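Local coordinates for N-methyltransferase (PDB 5BSZ), which probably transfers a methyl group from S-adenosylmethionine to an amino nitrogen of a deoxysugar nucleotide used in making kedarcidin, at residues E35-V40 and C112-S117; L51-C56 and E60-L65; S117-A122 and D147-P152; A125-A130 and L217-A222. All coordinates share one frame; numbering follows the deposited sequence.

Contact 1: E35-V40 and C112-S117; sequences EWVRRV and CCLTGS. With SAH (S-adenosyl-L-homocysteine), chain B.
Cys-112, on strand 110-113, faces Val-37 of helix 30-44, and the pair marks the nearest backbone approach, with their CA atoms 7.5 Å apart. The touch is light: Val-37 CG1 lies 4.4 Å from Cys-112 CB. Cys-113 turns to the other face of the sheet, where it meets Met-99, and Leu-114 returns to the helix side. There its CD2 methyl meets Val-37 CG2 at 3.8 Å, the closest approach of the two segments. One valine thus meets two residues two apart on the same side of the chain: with CG1 anti to the backbone N (chi1 175°), the methyls fork, CG1 to the cysteine and CG2 to the leucine. Leu-51 and Leu-65 also touch Val-37 and extend the apolar layer.

From Leu-114 the chain enters a type I' turn, with positive phi at both Thr-115 and Gly-116. Leu-114 O is gripped inside it by Ser-117 N (3.2 Å) and by Ser-117 OG (2.9 Å), the hydroxyl lying almost in line with the carbonyl at a C=O...OG angle of 176°. The amino group of S-adenosyl-L-homocysteine adds a weak third bond from SAH N at 3.4 Å. Thr-115 sits beside the ligand carboxylate, while its own N is bonded to Asp-147 OD2; Ser-117 OG approaches SAH C5' at 3.6 Å. Helix 30-44 thus packs on the end of the strand, and the turn beyond it lines the S-adenosyl-L-homocysteine site, as in the Rossmann-like class I methyltransferase fold, where the cofactor lies across the carboxyl ends of the parallel strands.

Contact 2: L51-C56 and E60-L65; sequences LLDVAC and EHLAHL. With SAH (S-adenosyl-L-homocysteine), chain B.
The backbones that carry Asp-53 and Leu-62 run nearly antiparallel: the axes of strand 51-54 and helix 60-65 pass 9.6 Å apart at closest, 165° between directions, and the two CA atoms lie 7.1 Å apart. The CB of Leu-62 does not aim at the strand, but its branched end bends back to make three touches: CD2 meets Leu-51 CD2 at 3.9 Å, CG rests on Asp-53 CB, and CD1 reaches Cys-56 CB at 4.2 Å. Leu-65 adds CD1 against the same Leu-51 methyl, crossing that side chain at about a right angle.

The buried Asp-53 carboxylate is served through water: OD2 accepts from one water at 2.6 Å, which accepts from SAH N at 2.7 Å and bonds His-61 ND1. A second water donates to Asp-53 OD2 at 2.7 Å and accepts from Leu-62 N. His-61 turns a ring edge to the ligand carboxylate, and its NE2 is held by Glu-33. Were Leu-62 cut back to an alanine, a gap is likely to open between Leu-51, Asp-53 and Cys-56. Ala-55 O takes SAH N directly at 2.8 Å, so strand end, glycine-rich loop and helix start form the cofactor-binding half of a Rossmann-like beta-alpha-beta unit.

Contact 3: S117-A122 and D147-P152; sequences SIAYAA and DPWWSP. With THM (thymidine), chain G; SAH (S-adenosyl-L-homocysteine), chain B.
Trp-149 overlaps Ala-119 at the root of its side chain, CB to CB at 3.4 Å, the point where the two loops meet. Its extended first torsion (chi1 -178°) carries the far end of the indole away from Ala-119, so that the contact is made at the root while NE1 reaches Ser-185 OG, to which it is bonded. Trp-150 is turned nearly on edge to it: CD1 stands 3.3 Å above one face of the Trp-149 ring, near the rim. The thymine of thymidine lies over a face of Trp-150, its N3 3.4 Å above the ring centre, and Arg-238 makes a cation-pi contact with that indole. A serine in place of Trp-150 would probably leave the thymine without the flat surface it lies on and Arg-238 without its aromatic partner.

On the other segment Tyr-120 offers a ring face to the adenine, with SAH C8 3.5 Å above its plane. A water ties the loops at depth, donating to Asp-147 O (2.7 Å) and accepting from Ile-118 N (3.0 Å). Ile-118 packs into helix 124-135 and onto Tyr-216 of helix 213-222, Ala-119 pairs through its backbone with Thr-209 of strand 198-209, and Asp-147 follows directly on strand 143-146.

Contact 4: A125-A130 and L217-A222; sequences AELARA and LAALAA
Ala-128 and Ala-219, which touch across the two helices, also share a water that donates to both carbonyls: 2.8 Å to Ala-128 O and 2.7 Å to Ala-219 O. The O...water...O angle is about 129°, so a single molecule can direct one hydrogen at each oxygen and bridge backbones that have no direct polar bond to one another here.

Beside this bridge the helices come very close, with the CA atoms of Ala-128 and Ala-219 only 4.6 Å apart. The small side chains are consistent with so close an approach, for a methyl is all that has to fit. Ala-219 CB points at the partner helix and lodges against Ala-128 CA (4.1 Å) and Leu-127 CG (4.2 Å), resting on the alpha carbon of one residue and on a branch carbon of the other. An extended first torsion in Leu-127 (chi1 177°) brings that branch carbon up to the methyl. Ala-219 also touches Val-131, one turn farther along helix 124-135.

Leu-217 and Leu-220 point instead to Phe-241 and Pro-227 on the sheet. The contact is a close, alanine-lined helix pair in the layer flanking one face of the Rossmann-like sheet, with Leu-127 about 12 Å from the cofactor product.

Contacts 1 and 2 lie 9 Å apart between centres and share the central sheet: strands 110-113 and 50-54 are neighbours, with Cys-112 N to Leu-52 O and Cys-112 O to Val-54 N each 2.8 Å. Contact 3 takes over at Ser-117, which it shares with contact 1, and Gly-116 N lies 2.9 Å from Asp-147 O. These three contacts all touch S-adenosyl-L-homocysteine; contact 3 alone also reaches thymidine, so it spans the cofactor and nucleoside pockets. Contact 4, about 21 Å from contact 2 between centres, is remote from both ligands but joins contact 3 through packing of Ile-118 CD1 on Ala-130 CB at 3.9 Å.

Contact 1: E35-V40 and C112-S117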
# COMPACT_ATOMS: atom_id res chain seq x y z
N GLU A 35 -11.24 -9.71 -37.75
CA GLU A 35 -10.97 -10.18 -39.10
C GLU A 35 -10.36 -11.57 -39.16
O GLU A 35 -10.77 -12.42 -40.01
CB GLU A 35 -10.16 -9.11 -39.87
CG GLU A 35 -9.73 -9.47 -41.29
CD GLU A 35 -10.88 -9.89 -42.18
OE1 GLU A 35 -10.62 -10.73 -43.09
OE2 GLU A 35 -12.05 -9.50 -41.92
N TRP A 36 -9.37 -11.86 -38.29
CA TRP A 36 -8.91 -13.25 -38.23
C TRP A 36 -10.04 -14.24 -38.09
O TRP A 36 -10.10 -15.26 -38.78
CB TRP A 36 -7.98 -13.55 -37.06
CG TRP A 36 -6.78 -12.69 -36.92
CD1 TRP A 36 -6.12 -12.01 -37.90
CD2 TRP A 36 -6.09 -12.42 -35.69
NE1 TRP A 36 -5.07 -11.30 -37.35
CE2 TRP A 36 -5.00 -11.56 -36.00
CE3 TRP A 36 -6.26 -12.83 -34.36
CZ2 TRP A 36 -4.11 -11.10 -35.04
CZ3 TRP A 36 -5.36 -12.37 -33.39
CH2 TRP A 36 -4.30 -11.53 -33.74
N VAL A 37 -10.92 -13.98 -37.14
CA VAL A 37 -12.01 -14.90 -36.83
C VAL A 37 -12.93 -15.03 -38.07
O VAL A 37 -13.23 -16.14 -38.51
CB VAL A 37 -12.85 -14.40 -35.62
CG1 VAL A 37 -14.06 -15.33 -35.40
CG2 VAL A 37 -11.99 -14.34 -34.36
N ARG A 38 -13.36 -13.90 -38.62
CA ARG A 38 -14.29 -13.88 -39.75
C ARG A 38 -13.74 -14.74 -40.91
O ARG A 38 -14.41 -15.61 -41.48
CB ARG A 38 -14.52 -12.44 -40.23
CG ARG A 38 -15.41 -12.34 -41.49
CD ARG A 38 -15.29 -11.00 -42.22
NE ARG A 38 -14.08 -11.05 -43.02
CZ ARG A 38 -13.96 -11.74 -44.16
NH1 ARG A 38 -15.01 -12.32 -44.73
NH2 ARG A 38 -12.77 -11.80 -44.75
N ARG A 39 -12.47 -14.52 -41.20
CA ARG A 39 -11.79 -15.13 -42.34
C ARG A 39 -11.65 -16.62 -42.15
O ARG A 39 -11.99 -17.40 -43.05
CB ARG A 39 -10.41 -14.48 -42.52
CG ARG A 39 -9.58 -14.97 -43.68
CD ARG A 39 -8.14 -14.46 -43.57
NE ARG A 39 -7.23 -15.59 -43.74
CZ ARG A 39 -6.01 -15.51 -44.27
NH1 ARG A 39 -5.29 -16.62 -44.39
NH2 ARG A 39 -5.51 -14.35 -44.65
N VAL A 40 -11.14 -17.05 -41.00
CA VAL A 40 -10.93 -18.47 -40.74
C VAL A 40 -12.28 -19.23 -40.71
O VAL A 40 -12.39 -20.37 -41.14
CB VAL A 40 -10.18 -18.65 -39.38
CG1 VAL A 40 -10.29 -20.07 -38.92
CG2 VAL A 40 -8.72 -18.23 -39.48
N CYS A 112 -15.58 -18.56 -30.59
CA CYS A 112 -14.21 -18.10 -30.41
C CYS A 112 -13.88 -17.77 -28.96
O CYS A 112 -14.76 -17.47 -28.13
CB CYS A 112 -13.88 -16.94 -31.36
SG CYS A 112 -14.88 -15.46 -31.12
N CYS A 113 -12.59 -17.82 -28.66
CA CYS A 113 -12.09 -17.35 -27.38
C CYS A 113 -10.76 -16.65 -27.65
O CYS A 113 -9.81 -17.29 -28.13
CB CYS A 113 -11.90 -18.57 -26.49
SG CYS A 113 -11.34 -18.18 -24.82
N LEU A 114 -10.72 -15.35 -27.40
CA LEU A 114 -9.68 -14.52 -27.98
C LEU A 114 -8.68 -13.99 -26.95
O LEU A 114 -8.96 -14.00 -25.76
CB LEU A 114 -10.33 -13.35 -28.72
CG LEU A 114 -11.24 -13.76 -29.87
CD1 LEU A 114 -11.85 -12.54 -30.52
CD2 LEU A 114 -10.49 -14.57 -30.91
N THR A 115 -7.57 -13.48 -27.46
CA THR A 115 -6.49 -12.84 -26.71
C THR A 115 -5.95 -13.64 -25.55
O THR A 115 -5.63 -13.10 -24.51
CB THR A 115 -6.90 -11.42 -26.30
OG1 THR A 115 -7.96 -11.48 -25.35
CG2 THR A 115 -7.46 -10.77 -27.44
N GLY A 116 -5.78 -14.93 -25.77
CA GLY A 116 -5.22 -15.83 -24.80
C GLY A 116 -6.06 -16.18 -23.61
O GLY A 116 -5.51 -16.70 -22.63
N SER A 117 -7.34 -15.81 -23.63
CA SER A 117 -8.21 -15.96 -22.48
C SER A 117 -8.37 -17.41 -22.03
O SER A 117 -8.55 -17.69 -20.84
CB SER A 117 -9.58 -15.35 -22.76
OG SER A 117 -9.46 -13.95 -22.90
N SAH B . -11.53 -11.89 -25.11
CA SAH B . -11.48 -10.52 -24.48
CB SAH B . -11.21 -10.52 -22.96
CG SAH B . -9.87 -10.17 -22.38
SD SAH B . -9.68 -10.16 -20.63
C SAH B . -10.53 -9.74 -25.34
O SAH B . -9.83 -10.23 -26.22
OXT SAH B . -10.56 -8.54 -25.28
C5' SAH B . -10.06 -11.81 -20.09
C4' SAH B . -11.55 -11.90 -19.73
O4' SAH B . -11.90 -13.25 -19.35
C3' SAH B . -11.93 -11.06 -18.52
O3' SAH B . -12.97 -10.17 -18.93
C2' SAH B . -12.48 -12.00 -17.45
O2' SAH B . -13.62 -11.44 -16.74
C1' SAH B . -12.82 -13.22 -18.27
N9 SAH B . -12.77 -14.50 -17.55
C8 SAH B . -11.84 -14.91 -16.63
N7 SAH B . -12.15 -16.14 -16.17
C5 SAH B . -13.31 -16.49 -16.77
C6 SAH B . -14.18 -17.66 -16.70
N6 SAH B . -13.79 -18.65 -15.87
N1 SAH B . -15.28 -17.67 -17.50
C2 SAH B . -15.62 -16.64 -18.28
N3 SAH B . -14.87 -15.53 -18.41
C4 SAH B . -13.73 -15.42 -17.69

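Contact 2: L51-C56 and E60-L65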
# COMPACT_ATOMS: atom_id res chain seq x y z
N LEU A 51 -22.44 -16.64 -34.05
CA LEU A 51 -21.11 -16.68 -33.37
C LEU A 51 -21.26 -16.44 -31.88
O LEU A 51 -21.99 -15.51 -31.43
CB LEU A 51 -20.18 -15.63 -33.98
CG LEU A 51 -18.75 -15.61 -33.36
CD1 LEU A 51 -17.72 -15.36 -34.43
CD2 LEU A 51 -18.64 -14.57 -32.28
N LEU A 52 -20.57 -17.26 -31.10
CA LEU A 52 -20.39 -17.03 -29.67
C LEU A 52 -18.94 -16.70 -29.28
O LEU A 52 -18.03 -17.42 -29.67
CB LEU A 52 -20.84 -18.28 -28.94
CG LEU A 52 -20.51 -18.31 -27.44
CD1 LEU A 52 -21.43 -17.38 -26.66
CD2 LEU A 52 -20.52 -19.66 -26.79
N ASP A 53 -18.74 -15.57 -28.61
CA ASP A 53 -17.42 -15.14 -28.10
C ASP A 53 -17.35 -15.37 -26.59
O ASP A 53 -18.08 -14.76 -25.77
CB ASP A 53 -17.12 -13.70 -28.49
CG ASP A 53 -15.71 -13.23 -28.09
OD1 ASP A 53 -14.82 -14.11 -27.96
OD2 ASP A 53 -15.52 -11.99 -27.91
N VAL A 54 -16.48 -16.30 -26.21
CA VAL A 54 -16.33 -16.80 -24.84
C VAL A 54 -15.20 -16.05 -24.13
O VAL A 54 -14.08 -15.98 -24.63
CB VAL A 54 -16.04 -18.31 -24.83
CG1 VAL A 54 -15.84 -18.81 -23.42
CG2 VAL A 54 -17.17 -19.06 -25.54
N ALA A 55 -15.54 -15.48 -22.96
CA ALA A 55 -14.72 -14.50 -22.22
C ALA A 55 -14.52 -13.24 -23.02
O ALA A 55 -13.40 -12.80 -23.21
CB ALA A 55 -13.39 -15.09 -21.74
N CYS A 56 -15.66 -12.65 -23.40
CA CYS A 56 -15.71 -11.58 -24.35
C CYS A 56 -15.31 -10.19 -23.78
O CYS A 56 -15.19 -9.24 -24.52
CB CYS A 56 -17.10 -11.56 -24.98
SG CYS A 56 -18.42 -11.11 -23.82
N GLU A 60 -16.04 -5.69 -27.33
CA GLU A 60 -15.58 -4.95 -28.47
C GLU A 60 -15.33 -5.78 -29.72
O GLU A 60 -15.63 -5.31 -30.84
CB GLU A 60 -14.39 -4.09 -28.09
CG GLU A 60 -13.96 -3.24 -29.26
CD GLU A 60 -14.69 -1.91 -29.28
OE1 GLU A 60 -14.29 -1.07 -30.11
OE2 GLU A 60 -15.61 -1.71 -28.46
N HIS A 61 -14.78 -6.99 -29.59
CA HIS A 61 -14.66 -7.83 -30.75
C HIS A 61 -16.07 -8.14 -31.31
O HIS A 61 -16.28 -8.16 -32.52
CB HIS A 61 -13.96 -9.16 -30.47
CG HIS A 61 -12.49 -9.05 -30.19
ND1 HIS A 61 -11.96 -9.09 -28.91
CD2 HIS A 61 -11.43 -8.93 -31.03
CE1 HIS A 61 -10.64 -8.96 -28.99
NE2 HIS A 61 -10.29 -8.91 -30.25
N LEU A 62 -17.02 -8.44 -30.43
CA LEU A 62 -18.39 -8.71 -30.90
C LEU A 62 -18.99 -7.54 -31.72
O LEU A 62 -19.72 -7.75 -32.70
CB LEU A 62 -19.31 -9.06 -29.70
CG LEU A 62 -19.23 -10.48 -29.16
CD1 LEU A 62 -20.01 -10.60 -27.85
CD2 LEU A 62 -19.76 -11.40 -30.25
N ALA A 63 -18.65 -6.32 -31.32
CA ALA A 63 -19.13 -5.12 -32.01
C ALA A 63 -18.62 -5.09 -33.44
O ALA A 63 -19.34 -4.69 -34.35
CB ALA A 63 -18.77 -3.85 -31.25
N HIS A 64 -17.39 -5.58 -33.66
CA HIS A 64 -16.96 -5.85 -35.03
C HIS A 64 -17.59 -7.05 -35.70
O HIS A 64 -17.96 -7.01 -36.88
CB HIS A 64 -15.43 -5.93 -35.14
CG HIS A 64 -14.76 -4.66 -34.72
ND1 HIS A 64 -14.34 -3.71 -35.61
CD2 HIS A 64 -14.48 -4.17 -33.49
CE1 HIS A 64 -13.79 -2.70 -34.96
NE2 HIS A 64 -13.87 -2.95 -33.67
N LEU A 65 -17.69 -8.14 -34.98
CA LEU A 65 -18.12 -9.35 -35.62
C LEU A 65 -19.61 -9.36 -36.02
O LEU A 65 -19.98 -10.05 -36.96
CB LEU A 65 -17.80 -10.48 -34.68
CG LEU A 65 -16.28 -10.81 -34.69
CD1 LEU A 65 -16.00 -11.52 -33.39
CD2 LEU A 65 -15.86 -11.72 -35.82
N SAH B . -11.53 -11.89 -25.11
CA SAH B . -11.48 -10.52 -24.48
CB SAH B . -11.21 -10.52 -22.96
CG SAH B . -9.87 -10.17 -22.38
SD SAH B . -9.68 -10.16 -20.63
C SAH B . -10.53 -9.74 -25.34
O SAH B . -9.83 -10.23 -26.22
OXT SAH B . -10.56 -8.54 -25.28
C5' SAH B . -10.06 -11.81 -20.09
C4' SAH B . -11.55 -11.90 -19.73
O4' SAH B . -11.90 -13.25 -19.35
C3' SAH B . -11.93 -11.06 -18.52
O3' SAH B . -12.97 -10.17 -18.93
C2' SAH B . -12.48 -12.00 -17.45
O2' SAH B . -13.62 -11.44 -16.74
C1' SAH B . -12.82 -13.22 -18.27
N9 SAH B . -12.77 -14.50 -17.55
C8 SAH B . -11.84 -14.91 -16.63
N7 SAH B . -12.15 -16.14 -16.17
C5 SAH B . -13.31 -16.49 -16.77
C6 SAH B . -14.18 -17.66 -16.70
N6 SAH B . -13.79 -18.65 -15.87
N1 SAH B . -15.28 -17.67 -17.50
C2 SAH B . -15.62 -16.64 -18.28
N3 SAH B . -14.87 -15.53 -18.41
C4 SAH B . -13.73 -15.42 -17.69
O HOH W 1 -13.20 -11.17 -27.14
O HOH W 2 -16.31 -9.43 -27.72
O HOH W 3 -13.85 -7.97 -26.83

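Contact 3: S117-A122 and D147-P152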
# COMPACT_ATOMS: atom_id res chain seq x y z
N SER A 117 -7.34 -15.81 -23.63
CA SER A 117 -8.21 -15.96 -22.48
C SER A 117 -8.37 -17.41 -22.03
O SER A 117 -8.55 -17.69 -20.84
CB SER A 117 -9.58 -15.35 -22.76
OG SER A 117 -9.46 -13.95 -22.90
N ILE A 118 -8.16 -18.34 -22.96
CA ILE A 118 -8.31 -19.73 -22.62
C ILE A 118 -7.27 -20.20 -21.59
O ILE A 118 -7.51 -21.18 -20.91
CB ILE A 118 -8.45 -20.73 -23.83
CG1 ILE A 118 -9.30 -21.96 -23.36
CG2 ILE A 118 -7.13 -21.09 -24.44
CD1 ILE A 118 -9.85 -22.80 -24.48
N ALA A 119 -6.19 -19.45 -21.45
CA ALA A 119 -5.05 -19.83 -20.60
C ALA A 119 -5.26 -19.37 -19.19
O ALA A 119 -4.44 -19.61 -18.31
CB ALA A 119 -3.77 -19.23 -21.18
N TYR A 120 -6.44 -18.86 -18.85
CA TYR A 120 -6.90 -19.01 -17.48
C TYR A 120 -7.03 -20.47 -17.01
O TYR A 120 -6.99 -20.72 -15.82
CB TYR A 120 -8.26 -18.30 -17.29
CG TYR A 120 -8.23 -16.79 -17.22
CD1 TYR A 120 -8.45 -16.11 -16.01
CD2 TYR A 120 -7.97 -16.03 -18.31
CE1 TYR A 120 -8.46 -14.73 -15.94
CE2 TYR A 120 -7.95 -14.64 -18.25
CZ TYR A 120 -8.17 -14.00 -17.07
OH TYR A 120 -8.16 -12.64 -17.08
N ALA A 121 -7.15 -21.42 -17.94
CA ALA A 121 -7.11 -22.81 -17.57
C ALA A 121 -5.80 -23.08 -16.85
O ALA A 121 -4.76 -22.69 -17.35
CB ALA A 121 -7.22 -23.70 -18.80
N ALA A 122 -5.88 -23.80 -15.74
CA ALA A 122 -4.69 -24.01 -14.91
C ALA A 122 -3.86 -25.23 -15.33
O ALA A 122 -2.68 -25.28 -15.01
CB ALA A 122 -5.10 -24.10 -13.46
N ASP A 147 -7.51 -18.17 -29.98
CA ASP A 147 -6.35 -17.30 -29.99
C ASP A 147 -5.57 -17.64 -28.71
O ASP A 147 -5.93 -17.19 -27.62
CB ASP A 147 -6.77 -15.83 -30.00
CG ASP A 147 -5.58 -14.85 -30.04
OD1 ASP A 147 -4.43 -15.30 -30.29
OD2 ASP A 147 -5.81 -13.63 -29.77
N PRO A 148 -4.59 -18.53 -28.82
CA PRO A 148 -3.91 -19.09 -27.67
C PRO A 148 -3.06 -18.05 -26.97
O PRO A 148 -2.75 -17.00 -27.55
CB PRO A 148 -3.03 -20.20 -28.28
CG PRO A 148 -2.63 -19.60 -29.57
CD PRO A 148 -3.87 -18.88 -30.06
N TRP A 149 -2.74 -18.30 -25.71
CA TRP A 149 -1.67 -17.53 -25.04
C TRP A 149 -0.35 -18.16 -25.50
O TRP A 149 -0.36 -19.16 -26.28
CB TRP A 149 -1.87 -17.63 -23.52
CG TRP A 149 -0.86 -16.85 -22.71
CD1 TRP A 149 -0.03 -17.37 -21.76
CD2 TRP A 149 -0.52 -15.45 -22.80
NE1 TRP A 149 0.78 -16.39 -21.25
CE2 TRP A 149 0.51 -15.21 -21.88
CE3 TRP A 149 -1.00 -14.39 -23.55
CZ2 TRP A 149 1.07 -13.95 -21.70
CZ3 TRP A 149 -0.44 -13.12 -23.35
CH2 TRP A 149 0.61 -12.92 -22.45
N TRP A 150 0.76 -17.53 -25.09
CA TRP A 150 2.11 -18.03 -25.35
C TRP A 150 2.38 -19.41 -24.81
O TRP A 150 1.69 -19.89 -23.90
CB TRP A 150 3.19 -17.00 -24.96
CG TRP A 150 2.95 -15.65 -25.58
CD1 TRP A 150 2.38 -14.54 -24.97
CD2 TRP A 150 3.19 -15.28 -26.94
NE1 TRP A 150 2.27 -13.49 -25.89
CE2 TRP A 150 2.78 -13.92 -27.09
CE3 TRP A 150 3.73 -15.95 -28.06
CZ2 TRP A 150 2.87 -13.25 -28.32
CZ3 TRP A 150 3.85 -15.26 -29.27
CH2 TRP A 150 3.42 -13.93 -29.39
N SER A 151 3.35 -20.09 -25.44
CA SER A 151 3.79 -21.43 -25.05
C SER A 151 5.09 -21.29 -24.26
O SER A 151 5.74 -20.26 -24.32
CB SER A 151 4.07 -22.21 -26.35
OG SER A 151 2.82 -22.61 -26.94
N PRO A 152 5.54 -22.37 -23.60
CA PRO A 152 6.84 -22.24 -22.93
C PRO A 152 7.93 -21.75 -23.85
O PRO A 152 8.72 -20.92 -23.40
CB PRO A 152 7.11 -23.66 -22.44
CG PRO A 152 5.76 -24.16 -22.15
CD PRO A 152 4.89 -23.63 -23.24
O5' THM G . 1.68 -8.27 -24.54
C5' THM G . 2.88 -8.37 -23.74
C4' THM G . 3.14 -9.81 -23.28
O4' THM G . 3.41 -10.47 -24.52
C3' THM G . 4.37 -10.06 -22.37
O3' THM G . 4.01 -10.71 -21.13
C2' THM G . 5.38 -10.92 -23.16
C1' THM G . 4.51 -11.37 -24.34
N1 THM G . 5.09 -11.66 -25.66
C2 THM G . 5.65 -12.95 -25.68
O2 THM G . 5.62 -13.56 -24.60
N3 THM G . 6.21 -13.49 -26.76
C4 THM G . 6.21 -12.83 -27.92
O4 THM G . 6.73 -13.36 -28.96
C5 THM G . 5.60 -11.48 -27.93
C5M THM G . 5.66 -10.80 -29.27
C6 THM G . 5.03 -10.94 -26.79
N SAH B . -11.53 -11.89 -25.11
CA SAH B . -11.48 -10.52 -24.48
CB SAH B . -11.21 -10.52 -22.96
CG SAH B . -9.87 -10.17 -22.38
SD SAH B . -9.68 -10.16 -20.63
C SAH B . -10.53 -9.74 -25.34
O SAH B . -9.83 -10.23 -26.22
OXT SAH B . -10.56 -8.54 -25.28
C5' SAH B . -10.06 -11.81 -20.09
C4' SAH B . -11.55 -11.90 -19.73
O4' SAH B . -11.90 -13.25 -19.35
C3' SAH B . -11.93 -11.06 -18.52
O3' SAH B . -12.97 -10.17 -18.93
C2' SAH B . -12.48 -12.00 -17.45
O2' SAH B . -13.62 -11.44 -16.74
C1' SAH B . -12.82 -13.22 -18.27
N9 SAH B . -12.77 -14.50 -17.55
C8 SAH B . -11.84 -14.91 -16.63
N7 SAH B . -12.15 -16.14 -16.17
C5 SAH B . -13.31 -16.49 -16.77
C6 SAH B . -14.18 -17.66 -16.70
N6 SAH B . -13.79 -18.65 -15.87
N1 SAH B . -15.28 -17.67 -17.50
C2 SAH B . -15.62 -16.64 -18.28
N3 SAH B . -14.87 -15.53 -18.41
C4 SAH B . -13.73 -15.42 -17.69
O HOH W 4 -7.97 -17.79 -25.94

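Contact 4: A125-A130 and L217-A222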
# COMPACT_ATOMS: atom_id res chain seq x y z
N ALA A 125 -6.10 -30.75 -18.32
CA ALA A 125 -7.43 -31.24 -18.09
C ALA A 125 -8.44 -30.10 -18.14
O ALA A 125 -9.48 -30.23 -18.80
CB ALA A 125 -7.52 -32.02 -16.77
N GLU A 126 -8.15 -28.98 -17.46
CA GLU A 126 -9.03 -27.82 -17.49
C GLU A 126 -9.13 -27.15 -18.87
O GLU A 126 -10.22 -26.73 -19.32
CB GLU A 126 -8.60 -26.78 -16.43
CG GLU A 126 -9.73 -25.81 -16.12
CD GLU A 126 -9.45 -24.96 -14.90
OE1 GLU A 126 -8.25 -24.65 -14.66
OE2 GLU A 126 -10.43 -24.57 -14.22
N LEU A 127 -8.01 -27.12 -19.59
CA LEU A 127 -8.02 -26.67 -20.96
C LEU A 127 -8.99 -27.50 -21.81
O LEU A 127 -9.85 -26.95 -22.54
CB LEU A 127 -6.59 -26.72 -21.54
CG LEU A 127 -6.35 -26.37 -22.99
CD1 LEU A 127 -6.72 -24.91 -23.17
CD2 LEU A 127 -4.94 -26.70 -23.45
N ALA A 128 -8.86 -28.82 -21.67
CA ALA A 128 -9.75 -29.76 -22.36
C ALA A 128 -11.19 -29.52 -21.98
O ALA A 128 -12.04 -29.56 -22.88
CB ALA A 128 -9.34 -31.24 -22.17
N ARG A 129 -11.50 -29.22 -20.72
CA ARG A 129 -12.88 -28.95 -20.33
C ARG A 129 -13.48 -27.72 -20.98
O ARG A 129 -14.63 -27.76 -21.46
CB ARG A 129 -13.06 -28.82 -18.81
CG ARG A 129 -13.87 -29.96 -18.23
CD ARG A 129 -13.72 -30.06 -16.72
NE ARG A 129 -14.02 -28.78 -16.12
CZ ARG A 129 -15.18 -28.45 -15.59
NH1 ARG A 129 -16.20 -29.31 -15.59
NH2 ARG A 129 -15.31 -27.25 -15.07
N ALA A 130 -12.71 -26.61 -20.98
CA ALA A 130 -13.11 -25.40 -21.72
C ALA A 130 -13.36 -25.68 -23.21
O ALA A 130 -14.28 -25.17 -23.80
CB ALA A 130 -12.07 -24.28 -21.61
N LEU A 217 -3.92 -28.62 -29.49
CA LEU A 217 -4.36 -29.48 -30.59
C LEU A 217 -5.07 -30.69 -30.00
O LEU A 217 -6.13 -31.07 -30.49
CB LEU A 217 -3.17 -29.93 -31.45
CG LEU A 217 -2.54 -28.81 -32.26
CD1 LEU A 217 -1.20 -29.31 -32.82
CD2 LEU A 217 -3.42 -28.36 -33.41
N ALA A 218 -4.50 -31.23 -28.92
CA ALA A 218 -5.06 -32.37 -28.21
C ALA A 218 -6.44 -32.11 -27.66
O ALA A 218 -7.34 -32.97 -27.72
CB ALA A 218 -4.16 -32.83 -27.07
N ALA A 219 -6.59 -30.93 -27.07
CA ALA A 219 -7.85 -30.52 -26.51
C ALA A 219 -8.91 -30.47 -27.59
O ALA A 219 -10.06 -30.84 -27.29
CB ALA A 219 -7.73 -29.12 -25.84
N LEU A 220 -8.54 -29.97 -28.77
CA LEU A 220 -9.44 -29.92 -29.94
C LEU A 220 -9.90 -31.32 -30.39
O LEU A 220 -11.10 -31.58 -30.50
CB LEU A 220 -8.80 -29.16 -31.09
CG LEU A 220 -8.80 -27.66 -30.84
CD1 LEU A 220 -7.86 -26.95 -31.77
CD2 LEU A 220 -10.17 -27.02 -31.05
N ALA A 221 -8.94 -32.23 -30.57
CA ALA A 221 -9.22 -33.62 -30.95
C ALA A 221 -10.10 -34.34 -29.93
O ALA A 221 -11.06 -35.00 -30.31
CB ALA A 221 -7.92 -34.38 -31.10
N ALA A 222 -9.80 -34.20 -28.64
CA ALA A 222 -10.65 -34.77 -27.61
C ALA A 222 -12.02 -34.14 -27.53
O ALA A 222 -12.92 -34.76 -27.01
CB ALA A 222 -9.98 -34.72 -26.25
O HOH W 5 -11.49 -31.30 -25.04